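Local coordinates for protein molybdopterin synthase catalytic subunit (Helicobacter pylori, PDB 3RPF) that probably converts precursor Z into molybdopterin by building a dithiolene group with two sulfur atoms supplied by its small partner subunit MoaD, at residues F30-R41 / I87-G98. Numbering follows the deposited sequence. Where two conformers were deposited one is given.
Sequences FGAFCVFVGIVR and IGQSSFLCVSMG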
loop_
_atom_site.group_PDB
_atom_site.type_symbol
_atom_site.label_atom_id
_atom_site.label_comp_id
_atom_site.label_asym_id
_atom_site.label_seq_id
_atom_site.Cartn_x
_atom_site.Cartn_y
_atom_site.Cartn_z
ATOM N N PHE A 30 -3.325 -15.881 -3.923
ATOM C CA PHE A 30 -3.597 -14.454 -4.081
ATOM C C PHE A 30 -2.720 -13.794 -5.135
ATOM O O PHE A 30 -1.597 -14.230 -5.375
ATOM C CB PHE A 30 -3.397 -13.716 -2.739
ATOM C CG PHE A 30 -4.477 -14.000 -1.727
ATOM C CD1 PHE A 30 -5.689 -14.547 -2.123
ATOM C CD2 PHE A 30 -4.286 -13.692 -0.385
ATOM C CE1 PHE A 30 -6.692 -14.804 -1.194
ATOM C CE2 PHE A 30 -5.281 -13.946 0.554
ATOM C CZ PHE A 30 -6.489 -14.499 0.149
ATOM N N GLY A 31 -3.218 -12.714 -5.736
ATOM C CA GLY A 31 -2.507 -12.063 -6.830
ATOM C C GLY A 31 -2.116 -10.644 -6.483
ATOM O O GLY A 31 -1.382 -9.999 -7.236
ATOM N N ALA A 32 -2.620 -10.148 -5.352
ATOM C CA ALA A 32 -2.339 -8.763 -4.927
ATOM C C ALA A 32 -2.010 -8.666 -3.448
ATOM O O ALA A 32 -2.736 -9.198 -2.592
ATOM C CB ALA A 32 -3.508 -7.837 -5.262
ATOM N N PHE A 33 -0.935 -7.946 -3.146
ATOM C CA PHE A 33 -0.372 -7.968 -1.795
ATOM C C PHE A 33 0.053 -6.545 -1.434
ATOM O O PHE A 33 1.050 -6.045 -1.971
ATOM C CB PHE A 33 0.809 -8.951 -1.805
ATOM C CG PHE A 33 1.511 -9.134 -0.473
ATOM C CD1 PHE A 33 1.009 -10.003 0.481
ATOM C CD2 PHE A 33 2.709 -8.485 -0.211
ATOM C CE1 PHE A 33 1.678 -10.196 1.691
ATOM C CE2 PHE A 33 3.383 -8.676 0.981
ATOM C CZ PHE A 33 2.862 -9.535 1.940
ATOM N N CYS A 34 -0.712 -5.885 -0.555
ATOM C CA CYS A 34 -0.399 -4.520 -0.128
ATOM C C CYS A 34 0.074 -4.471 1.317
ATOM O O CYS A 34 -0.603 -4.978 2.210
ATOM C CB CYS A 34 -1.632 -3.640 -0.220
ATOM S SG CYS A 34 -2.618 -3.870 -1.699
ATOM N N VAL A 35 1.208 -3.814 1.550
ATOM C CA VAL A 35 1.800 -3.730 2.879
ATOM C C VAL A 35 2.034 -2.273 3.249
ATOM O O VAL A 35 2.391 -1.449 2.393
ATOM C CB VAL A 35 3.158 -4.446 2.932
ATOM C CG1 VAL A 35 3.873 -4.128 4.234
ATOM C CG2 VAL A 35 2.977 -5.942 2.766
ATOM N N PHE A 36 1.796 -1.956 4.515
ATOM C CA PHE A 36 2.226 -0.692 5.080
ATOM C C PHE A 36 3.068 -0.960 6.315
ATOM O O PHE A 36 2.723 -1.809 7.138
ATOM C CB PHE A 36 1.040 0.187 5.478
ATOM C CG PHE A 36 1.457 1.523 6.021
ATOM C CD1 PHE A 36 1.699 2.591 5.162
ATOM C CD2 PHE A 36 1.647 1.709 7.374
ATOM C CE1 PHE A 36 2.099 3.822 5.654
ATOM C CE2 PHE A 36 2.053 2.954 7.877
ATOM C CZ PHE A 36 2.277 3.999 7.015
ATOM N N VAL A 37 4.169 -0.233 6.446
ATOM C CA VAL A 37 5.009 -0.351 7.618
ATOM C C VAL A 37 5.253 1.048 8.181
ATOM O O VAL A 37 5.726 1.931 7.465
ATOM C CB VAL A 37 6.351 -1.016 7.301
ATOM C CG1 VAL A 37 7.228 -1.071 8.577
ATOM C CG2 VAL A 37 6.120 -2.409 6.720
ATOM N N GLY A 38 4.890 1.250 9.445
ATOM C CA GLY A 38 5.179 2.496 10.142
ATOM C C GLY A 38 6.486 2.352 10.904
ATOM O O GLY A 38 6.621 1.470 11.763
ATOM N N ILE A 39 7.453 3.206 10.572
ATOM C CA ILE A 39 8.803 3.104 11.098
ATOM C C ILE A 39 9.084 4.314 11.957
ATOM O O ILE A 39 8.793 5.435 11.556
ATOM C CB ILE A 39 9.826 3.115 9.960
ATOM C CG1 ILE A 39 9.616 1.912 9.043
ATOM C CG2 ILE A 39 11.247 3.178 10.524
ATOM C CD1 ILE A 39 10.283 2.067 7.689
ATOM N N VAL A 40 9.640 4.100 13.149
ATOM C CA VAL A 40 9.940 5.218 14.022
ATOM C C VAL A 40 11.116 5.995 13.449
ATOM O O VAL A 40 12.195 5.450 13.221
ATOM C CB VAL A 40 10.243 4.743 15.458
ATOM C CG1 VAL A 40 10.728 5.903 16.303
ATOM C CG2 VAL A 40 8.998 4.098 16.082
ATOM N N ARG A 41 10.911 7.279 13.204
ATOM C CA ARG A 41 11.995 8.082 12.674
ATOM C C ARG A 41 12.529 9.029 13.736
ATOM O O ARG A 41 11.830 9.372 14.697
ATOM C CB ARG A 41 11.548 8.845 11.430
ATOM C CG ARG A 41 10.284 9.647 11.597
ATOM C CD ARG A 41 9.960 10.407 10.311
ATOM N NE ARG A 41 11.071 11.263 9.885
ATOM C CZ ARG A 41 11.234 12.528 10.276
ATOM N NH1 ARG A 41 10.361 13.090 11.106
ATOM N NH2 ARG A 41 12.268 13.234 9.841
ATOM N N ILE A 87 14.379 4.387 17.385
ATOM C CA ILE A 87 14.503 4.995 16.079
ATOM C C ILE A 87 14.999 3.948 15.124
ATOM O O ILE A 87 15.879 3.196 15.442
ATOM C CB ILE A 87 15.608 6.039 16.079
ATOM C CG1 ILE A 87 15.218 7.266 16.887
ATOM C CG2 ILE A 87 16.031 6.333 14.667
ATOM C CD1 ILE A 87 13.864 7.753 16.604
ATOM N N GLY A 88 14.424 3.919 13.938
ATOM C CA GLY A 88 14.789 2.952 12.927
ATOM C C GLY A 88 13.991 1.663 12.993
ATOM O O GLY A 88 14.021 0.865 12.047
ATOM N N GLN A 89 13.278 1.442 14.094
ATOM C CA GLN A 89 12.504 0.211 14.271
ATOM C C GLN A 89 11.038 0.409 13.892
ATOM O O GLN A 89 10.529 1.535 13.912
ATOM C CB GLN A 89 12.617 -0.302 15.712
ATOM C CG GLN A 89 14.048 -0.575 16.159
ATOM C CD GLN A 89 14.127 -1.323 17.479
ATOM O OE1 GLN A 89 13.363 -1.058 18.413
ATOM N NE2 GLN A 89 15.063 -2.261 17.563
ATOM N N SER A 90 10.359 -0.688 13.558
ATOM C CA SER A 90 8.970 -0.627 13.102
ATOM C C SER A 90 7.973 -0.814 14.233
ATOM O O SER A 90 8.165 -1.650 15.114
ATOM C CB SER A 90 8.721 -1.674 12.007
ATOM O OG SER A 90 9.678 -1.551 10.966
ATOM N N SER A 91 6.891 -0.048 14.200
ATOM C CA SER A 91 5.941 -0.071 15.311
ATOM C C SER A 91 4.569 -0.542 14.865
ATOM O O SER A 91 3.705 -0.838 15.695
ATOM C CB SER A 91 5.820 1.322 15.910
ATOM O OG SER A 91 5.338 2.236 14.942
ATOM N N PHE A 92 4.362 -0.618 13.553
ATOM C CA PHE A 92 3.044 -0.945 13.038
ATOM C C PHE A 92 3.230 -1.536 11.649
ATOM O O PHE A 92 4.100 -1.101 10.900
ATOM C CB PHE A 92 2.189 0.332 12.986
ATOM C CG PHE A 92 0.923 0.208 12.152
ATOM C CD1 PHE A 92 -0.036 -0.754 12.448
ATOM C CD2 PHE A 92 0.675 1.096 11.110
ATOM C CE1 PHE A 92 -1.201 -0.862 11.702
ATOM C CE2 PHE A 92 -0.498 1.009 10.356
ATOM C CZ PHE A 92 -1.445 0.020 10.654
ATOM N N LEU A 93 2.436 -2.548 11.331
ATOM C CA LEU A 93 2.511 -3.189 10.028
ATOM C C LEU A 93 1.138 -3.717 9.712
ATOM O O LEU A 93 0.458 -4.270 10.588
ATOM C CB LEU A 93 3.525 -4.340 10.048
ATOM C CG LEU A 93 3.723 -5.083 8.725
ATOM C CD1 LEU A 93 5.179 -5.487 8.526
ATOM C CD2 LEU A 93 2.828 -6.295 8.679
ATOM N N CYS A 94 0.696 -3.531 8.475
ATOM C CA CYS A 94 -0.532 -4.179 8.072
ATOM C C CYS A 94 -0.480 -4.638 6.644
ATOM O O CYS A 94 0.319 -4.141 5.828
ATOM C CB CYS A 94 -1.740 -3.284 8.329
ATOM S SG CYS A 94 -1.786 -1.800 7.346
ATOM N N VAL A 95 -1.311 -5.632 6.353
ATOM C CA VAL A 95 -1.349 -6.219 5.018
ATOM C C VAL A 95 -2.791 -6.366 4.603
ATOM O O VAL A 95 -3.658 -6.704 5.416
ATOM C CB VAL A 95 -0.674 -7.600 5.004
ATOM C CG1 VAL A 95 -1.367 -8.533 6.008
ATOM C CG2 VAL A 95 -0.691 -8.198 3.610
ATOM N N SER A 96 -3.044 -6.084 3.331
ATOM C CA SER A 96 -4.340 -6.296 2.727
ATOM C C SER A 96 -4.004 -7.059 1.477
ATOM O O SER A 96 -3.241 -6.553 0.634
ATOM C CB SER A 96 -4.963 -4.950 2.363
ATOM O OG SER A 96 -6.157 -5.131 1.615
HETATM N N MSE A 97 -4.531 -8.279 1.343
HETATM C CA MSE A 97 -4.174 -9.097 0.167
HETATM C C MSE A 97 -5.379 -9.871 -0.323
HETATM O O MSE A 97 -6.295 -10.159 0.447
HETATM C CB MSE A 97 -3.036 -10.066 0.513
HETATM C CG MSE A 97 -3.306 -10.873 1.813
HETATM SE SE MSE A 97 -1.829 -12.037 2.362
HETATM C CE MSE A 97 -2.150 -12.106 4.303
ATOM N N GLY A 98 -5.393 -10.196 -1.609
ATOM C CA GLY A 98 -6.492 -10.965 -2.117
ATOM C C GLY A 98 -6.270 -11.400 -3.545
ATOM O O GLY A 98 -5.178 -11.261 -4.125
#
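C34 and S96 exchange two backbone hydrogen bonds, and F36 and C94 do the same, so 32-39 and 90-98 pair as antiparallel strands. One classic beta bulge lies at the end of the ladder, another inside it. At the first, G31 N and A32 N both bond to G98 O, at 2.9 and 3.0 Å. At the other, S91 and F92 both face G38, whose O takes S91 N and whose N gives to F92 O. Beyond it, V40 N bonds to Q89 O and G88 N to V40 O.

Aromatic contacts mark the A32-G98 end. G98 CA lies over one face of the F30 ring, 3.7 Å from its centroid, a CH-pi contact. M97, a selenomethionine, sets its SE at the edges of both the F30 and F33 rings, two Met-aromatic contacts. Its chi1 of 50° tucks M97 CG against F30 CD2 (3.7 Å), and the extended chain beyond carries SE on to the F33 edge. F33 CE1 also touches V95 CG2 at 3.6 Å.

Apolar packing continues along the face of F33, V35, V37, V95 and L93, where V37 CG2 meets L93 CD1 at 3.7 Å. Helix 14-27 covers F33, V35 and L93. On the face of C34, F36, F92 and C94, F36 CD2 meets F92 CE2 at 3.7 Å, the planes turned 48° to each other and neither ring over the face of the other. F36 packs there on helix 101-118, and F92 stacks with F115.

Past the strands, V40 CG1 touches I87 CD1. I39, V40 and R41 belong to the substrate site inferred by similarity. Residues 33-37 also pair with a strand of the second MoaE subunit. This is an antiparallel beta ladder in a mixed sheet that continues across the MoaE dimer interface.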